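Long-range contacts in variable region-containing chitin-binding protein 3 (Branchiostoma floridae, PDB 1XT5), which probably binds chitin as an immune-type receptor of amphioxus, the present chain being its first domain, a single V-type immunoglobulin domain: residues C26-A31 against A90-R95; V38-K43 against W108-Q113. All blocks are in the same frame, centred on the assembly; numbering follows the deposited sequence.

Interaction 1: residues C26-A31 against A90-R95; sequences CSYQLA and AAPTLR
The carbonyl oxygen of A90 touches the Y28 ring obliquely and has two waters within bonding distance, each 2.8 Å from A90 O. One also accepts the N-H of Y28; the other sits close to Y28 O and rides 3.4 Å above the centre of the Y28 ring, so water bridges A90 and Y28 here. Further along, the backbone N-H of C26 bonds to T93 OG1 at 3.2 Å (N-H...O 156°). Threonine suits the place because OG1, anti to the carbonyl carbon (chi1 -63°), offers a side-chain acceptor where strand pairing would use a carbonyl. C26 O comes within 3.3 Å of P92 N, yet proline has no hydrogen to give. P92 is the centre of an inverse gamma turn closed by T93 N to A91 O. Its compact ring fits between the Y28 ring and the C26 sulfur: CD meets the edge of the Y28 ring, 3.9 Å from Y28 CD2, and CG lies 4.0 Å from C26 SG. Strand 22-31 runs between strand 4-8, which pairs with S27 and Q29, and strand 94-96, whose L94 pairs with L24; P92 also packs on I39 of the facing sheet.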
loop_
_atom_site.group_PDB
_atom_site.type_symbol
_atom_site.label_atom_id
_atom_site.label_comp_id
_atom_site.label_asym_id
_atom_site.label_seq_id
_atom_site.Cartn_x
_atom_site.Cartn_y
_atom_site.Cartn_z
ATOM N N CYS A 26 6.132 3.067 2.538
ATOM C CA CYS A 26 5.925 3.306 1.135
ATOM C C CYS A 26 5.743 4.809 0.899
ATOM O O CYS A 26 5.084 5.464 1.704
ATOM C CB CYS A 26 4.688 2.566 0.651
ATOM S SG CYS A 26 4.430 2.761 -1.150
ATOM N N SER A 27 6.329 5.303 -0.180
ATOM C CA SER A 27 6.154 6.673 -0.589
ATOM C C SER A 27 5.877 6.700 -2.111
ATOM O O SER A 27 6.132 5.729 -2.812
ATOM C CB SER A 27 7.359 7.554 -0.301
ATOM O OG SER A 27 8.473 7.192 -1.126
ATOM N N TYR A 28 5.388 7.828 -2.622
ATOM C CA TYR A 28 5.268 7.956 -4.067
ATOM C C TYR A 28 5.362 9.425 -4.447
ATOM O O TYR A 28 5.073 10.333 -3.641
ATOM C CB TYR A 28 3.959 7.315 -4.621
ATOM C CG TYR A 28 2.730 8.136 -4.319
ATOM C CD1 TYR A 28 2.276 9.105 -5.207
ATOM C CD2 TYR A 28 2.005 7.979 -3.140
ATOM C CE1 TYR A 28 1.192 9.868 -4.963
ATOM C CE2 TYR A 28 0.888 8.780 -2.877
ATOM C CZ TYR A 28 0.486 9.715 -3.793
ATOM O OH TYR A 28 -0.590 10.522 -3.515
ATOM N N GLN A 29 5.650 9.615 -5.743
ATOM C CA GLN A 29 5.571 10.882 -6.411
ATOM C C GLN A 29 4.811 10.682 -7.713
ATOM O O GLN A 29 5.045 9.727 -8.403
ATOM C CB GLN A 29 6.918 11.488 -6.700
ATOM C CG GLN A 29 7.546 11.975 -5.390
ATOM C CD GLN A 29 6.864 13.205 -4.819
ATOM O OE1 GLN A 29 6.485 13.223 -3.642
ATOM N NE2 GLN A 29 6.645 14.295 -5.585
ATOM N N LEU A 30 3.908 11.606 -7.999
ATOM C CA LEU A 30 3.142 11.574 -9.244
ATOM C C LEU A 30 3.416 12.833 -9.968
ATOM O O LEU A 30 2.864 13.870 -9.567
ATOM C CB LEU A 30 1.655 11.324 -8.962
ATOM C CG LEU A 30 0.745 11.377 -10.165
ATOM C CD1 LEU A 30 1.217 10.424 -11.275
ATOM C CD2 LEU A 30 -0.677 11.056 -9.794
ATOM N N ALA A 31 4.239 12.767 -10.982
ATOM C CA ALA A 31 4.610 13.945 -11.743
ATOM C C ALA A 31 3.464 14.324 -12.677
ATOM O O ALA A 31 2.885 13.445 -13.343
ATOM C CB ALA A 31 5.825 13.686 -12.578
ATOM N N ALA A 90 -1.169 9.909 1.179
ATOM C CA ALA A 90 -0.127 10.575 0.407
ATOM C C ALA A 90 1.250 10.008 0.718
ATOM O O ALA A 90 2.194 10.312 -0.060
ATOM C CB ALA A 90 -0.107 12.082 0.677
ATOM N N ALA A 91 1.416 9.217 1.745
ATOM C CA ALA A 91 2.699 8.622 2.174
ATOM C C ALA A 91 2.325 7.255 2.747
ATOM O O ALA A 91 2.293 7.044 3.961
ATOM C CB ALA A 91 3.385 9.507 3.201
ATOM N N PRO A 92 1.890 6.323 1.874
ATOM C CA PRO A 92 1.014 5.225 2.263
ATOM C C PRO A 92 1.667 4.012 2.900
ATOM O O PRO A 92 1.279 2.852 2.639
ATOM C CB PRO A 92 0.321 4.879 0.934
ATOM C CG PRO A 92 1.394 5.162 -0.097
ATOM C CD PRO A 92 2.015 6.435 0.403
ATOM N N THR A 93 2.539 4.226 3.872
ATOM C CA THR A 93 3.011 3.177 4.745
ATOM C C THR A 93 1.855 2.409 5.341
ATOM O O THR A 93 0.884 2.999 5.841
ATOM C CB THR A 93 3.842 3.822 5.860
ATOM O OG1 THR A 93 4.953 4.419 5.228
ATOM C CG2 THR A 93 4.224 2.865 6.969
ATOM N N LEU A 94 1.974 1.078 5.282
ATOM C CA LEU A 94 0.996 0.157 5.836
ATOM C C LEU A 94 1.374 -0.220 7.272
ATOM O O LEU A 94 2.520 -0.558 7.530
ATOM C CB LEU A 94 1.010 -1.116 4.998
ATOM C CG LEU A 94 0.080 -2.254 5.468
ATOM C CD1 LEU A 94 -1.374 -1.871 5.279
ATOM C CD2 LEU A 94 0.403 -3.524 4.700
ATOM N N ARG A 95 0.392 -0.186 8.160
ATOM C CA ARG A 95 0.518 -0.701 9.531
ATOM C C ARG A 95 -0.329 -1.965 9.625
ATOM O O ARG A 95 -1.517 -1.954 9.280
ATOM C CB ARG A 95 0.023 0.342 10.530
ATOM C CG ARG A 95 0.160 -0.081 11.985
ATOM C CD ARG A 95 -0.219 1.044 12.918
ATOM N NE ARG A 95 -0.181 0.864 14.345
ATOM C CZ ARG A 95 -1.239 0.469 15.044
ATOM N NH1 ARG A 95 -2.423 0.145 14.521
ATOM N NH2 ARG A 95 -1.061 0.352 16.363
HETATM O O HOH W 1 4.905 9.772 -0.378
HETATM O O HOH W 2 2.954 11.678 -2.339
#

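Interaction 2: residues V38-K43 against W108-Q113; sequences VISWLK and WCQVAQ. With SO4 (sulfate ion), chain B.
W41 lays its indole against C109: C109 CB stands 3.6 Å from the centroid of the W41 six-membered ring and 15° off its normal, a CH-pi contact offset toward the rim. With SG anti to the backbone N (chi1 -178°), the sulfur comes obliquely to the same ring, 4.3 Å from its centroid. Beside them, I39 and V111 lie side by side, I39 CD1 4.1 Å from V111 CG1, their branched side chains suiting a buried sheet face. Three hydrogen-bonded pairs, V38-A112, S40-Q110 and L42-W108, give the antiparallel strands six backbone bonds; S40 N to Q110 O, 2.9 Å, is among the straightest at 173°. This is the pairing of strands C and F in the immunoglobulin fold, whose conserved tryptophan packs on the disulfide. On the other face, the extended Q110 crosses L42, with Q110 OE1 3.8 Å from L42 CD1, and a water joins V38 O, S40 OG and Q110 NE2. Farther out, P92 O accepts the indole N-H of W41, and strands 50-58 and 122-132 pair on either side. Q113 NE2 bonds to D33 OD2 and, at 3.0 Å, to O2 of a sulfate, probably from crystallisation.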
loop_
_atom_site.group_PDB
_atom_site.type_symbol
_atom_site.label_atom_id
_atom_site.label_comp_id
_atom_site.label_asym_id
_atom_site.label_seq_id
_atom_site.Cartn_x
_atom_site.Cartn_y
_atom_site.Cartn_z
ATOM N N VAL A 38 -5.006 6.151 -6.348
ATOM C CA VAL A 38 -5.554 5.074 -5.557
ATOM C C VAL A 38 -4.440 4.144 -5.112
ATOM O O VAL A 38 -3.573 3.761 -5.914
ATOM C CB VAL A 38 -6.699 4.370 -6.288
ATOM C CG1 VAL A 38 -6.371 3.915 -7.678
ATOM C CG2 VAL A 38 -7.199 3.211 -5.422
ATOM N N ILE A 39 -4.456 3.868 -3.809
ATOM C CA ILE A 39 -3.430 3.068 -3.148
ATOM C C ILE A 39 -3.961 1.691 -2.923
ATOM O O ILE A 39 -5.073 1.527 -2.382
ATOM C CB ILE A 39 -3.086 3.702 -1.754
ATOM C CG1 ILE A 39 -2.370 5.036 -1.886
ATOM C CG2 ILE A 39 -2.329 2.744 -0.851
ATOM C CD1 ILE A 39 -2.924 6.176 -2.681
ATOM N N SER A 40 -3.189 0.672 -3.284
ATOM C CA SER A 40 -3.500 -0.704 -2.986
ATOM C C SER A 40 -2.290 -1.374 -2.344
ATOM O O SER A 40 -1.172 -1.217 -2.820
ATOM C CB SER A 40 -3.836 -1.476 -4.267
ATOM O OG SER A 40 -4.893 -0.893 -4.978
ATOM N N TRP A 41 -2.519 -2.094 -1.263
ATOM C CA TRP A 41 -1.527 -3.035 -0.718
ATOM C C TRP A 41 -2.054 -4.412 -1.034
ATOM O O TRP A 41 -3.212 -4.753 -0.742
ATOM C CB TRP A 41 -1.344 -2.831 0.768
ATOM C CG TRP A 41 -0.475 -1.695 1.155
ATOM C CD1 TRP A 41 -0.829 -0.410 1.459
ATOM C CD2 TRP A 41 0.981 -1.746 1.263
ATOM N NE1 TRP A 41 0.289 0.332 1.745
ATOM C CE2 TRP A 41 1.389 -0.459 1.661
ATOM C CE3 TRP A 41 1.923 -2.769 1.094
ATOM C CZ2 TRP A 41 2.744 -0.174 1.897
ATOM C CZ3 TRP A 41 3.249 -2.480 1.322
ATOM C CH2 TRP A 41 3.660 -1.199 1.735
ATOM N N LEU A 42 -1.197 -5.221 -1.666
ATOM C CA LEU A 42 -1.542 -6.482 -2.264
ATOM C C LEU A 42 -0.519 -7.519 -1.796
ATOM O O LEU A 42 0.679 -7.278 -1.991
ATOM C CB LEU A 42 -1.519 -6.361 -3.782
ATOM C CG LEU A 42 -2.436 -5.291 -4.378
ATOM C CD1 LEU A 42 -2.089 -4.991 -5.826
ATOM C CD2 LEU A 42 -3.890 -5.634 -4.217
ATOM N N LYS A 43 -0.949 -8.638 -1.240
ATOM C CA LYS A 43 0.005 -9.641 -0.735
ATOM C C LYS A 43 0.095 -10.782 -1.705
ATOM O O LYS A 43 -0.910 -11.417 -2.033
ATOM C CB LYS A 43 -0.447 -10.176 0.631
ATOM C CG LYS A 43 0.598 -11.112 1.246
ATOM C CD LYS A 43 0.026 -11.729 2.523
ATOM C CE LYS A 43 1.066 -12.525 3.234
ATOM N NZ LYS A 43 1.408 -13.764 2.574
ATOM N N TRP A 108 2.955 -5.725 -1.772
ATOM C CA TRP A 108 3.148 -4.738 -2.819
ATOM C C TRP A 108 2.405 -3.465 -2.458
ATOM O O TRP A 108 1.200 -3.490 -2.233
ATOM C CB TRP A 108 2.591 -5.283 -4.149
ATOM C CG TRP A 108 3.395 -6.437 -4.634
ATOM C CD1 TRP A 108 3.223 -7.763 -4.292
ATOM C CD2 TRP A 108 4.520 -6.381 -5.507
ATOM N NE1 TRP A 108 4.176 -8.527 -4.899
ATOM C CE2 TRP A 108 4.981 -7.725 -5.646
ATOM C CE3 TRP A 108 5.190 -5.395 -6.157
ATOM C CZ2 TRP A 108 6.075 -8.031 -6.436
ATOM C CZ3 TRP A 108 6.271 -5.692 -6.940
ATOM C CH2 TRP A 108 6.716 -7.019 -7.081
ATOM N N CYS A 109 3.159 -2.350 -2.463
ATOM C CA CYS A 109 2.591 -1.010 -2.388
ATOM C C CYS A 109 2.425 -0.541 -3.838
ATOM O O CYS A 109 3.408 -0.316 -4.523
ATOM C CB CYS A 109 3.533 -0.104 -1.628
ATOM S SG CYS A 109 2.816 1.558 -1.486
ATOM N N GLN A 110 1.188 -0.451 -4.271
ATOM C CA GLN A 110 0.831 -0.047 -5.618
ATOM C C GLN A 110 0.107 1.292 -5.522
ATOM O O GLN A 110 -0.842 1.442 -4.754
ATOM C CB GLN A 110 -0.058 -1.092 -6.270
ATOM C CG GLN A 110 -0.495 -0.700 -7.673
ATOM C CD GLN A 110 -1.334 -1.791 -8.252
ATOM O OE1 GLN A 110 -0.831 -2.796 -8.718
ATOM N NE2 GLN A 110 -2.630 -1.658 -8.135
ATOM N N VAL A 111 0.520 2.254 -6.341
ATOM C CA VAL A 111 -0.135 3.545 -6.402
ATOM C C VAL A 111 -0.432 3.810 -7.887
ATOM O O VAL A 111 0.451 3.648 -8.747
ATOM C CB VAL A 111 0.692 4.663 -5.768
ATOM C CG1 VAL A 111 -0.117 5.967 -5.715
ATOM C CG2 VAL A 111 1.175 4.300 -4.380
ATOM N N ALA A 112 -1.669 4.189 -8.192
ATOM C CA ALA A 112 -2.079 4.300 -9.581
ATOM C C ALA A 112 -3.042 5.470 -9.750
ATOM O O ALA A 112 -3.837 5.770 -8.858
ATOM C CB ALA A 112 -2.807 3.034 -10.044
ATOM N N GLN A 113 -2.999 6.069 -10.925
ATOM C CA GLN A 113 -4.078 6.931 -11.332
ATOM C C GLN A 113 -5.418 6.195 -11.237
ATOM O O GLN A 113 -5.457 4.984 -11.457
ATOM C CB GLN A 113 -3.912 7.380 -12.759
ATOM C CG GLN A 113 -2.671 8.191 -12.990
ATOM C CD GLN A 113 -2.540 8.543 -14.465
ATOM O OE1 GLN A 113 -2.502 7.660 -15.317
ATOM N NE2 GLN A 113 -2.507 9.825 -14.762
HETATM S S SO4 B . -1.868 11.288 -18.810
HETATM O O1 SO4 B . -3.068 11.808 -19.608
HETATM O O2 SO4 B . -2.291 11.123 -17.413
HETATM O O3 SO4 B . -0.751 12.127 -18.913
HETATM O O4 SO4 B . -1.541 9.980 -19.367
HETATM O O HOH W 3 -3.827 0.924 -6.761
#

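How the interactions relate
Interactions 1 and 2 lie in the two facing sheets of one V-type sandwich, their centres about 9 Å apart. Along the chain their segments alternate: 26-31, 38-43, 90-95, 108-113. Strand 22-31 is thus followed by strand 38-44 across the sandwich, and strand 94-96 by strand 105-112. Each contact joins segments some 60 residues apart along the chain. A disulfide, C26 SG to C109 SG at 2.0 Å, ties one contact to the other. W41 packs against it, C26 CB lying 3.6 Å from W41 CZ2, and also meets L94. Together the disulfide and tryptophan form the central pin characteristic of immunoglobulin domains, holding the sheets face to face.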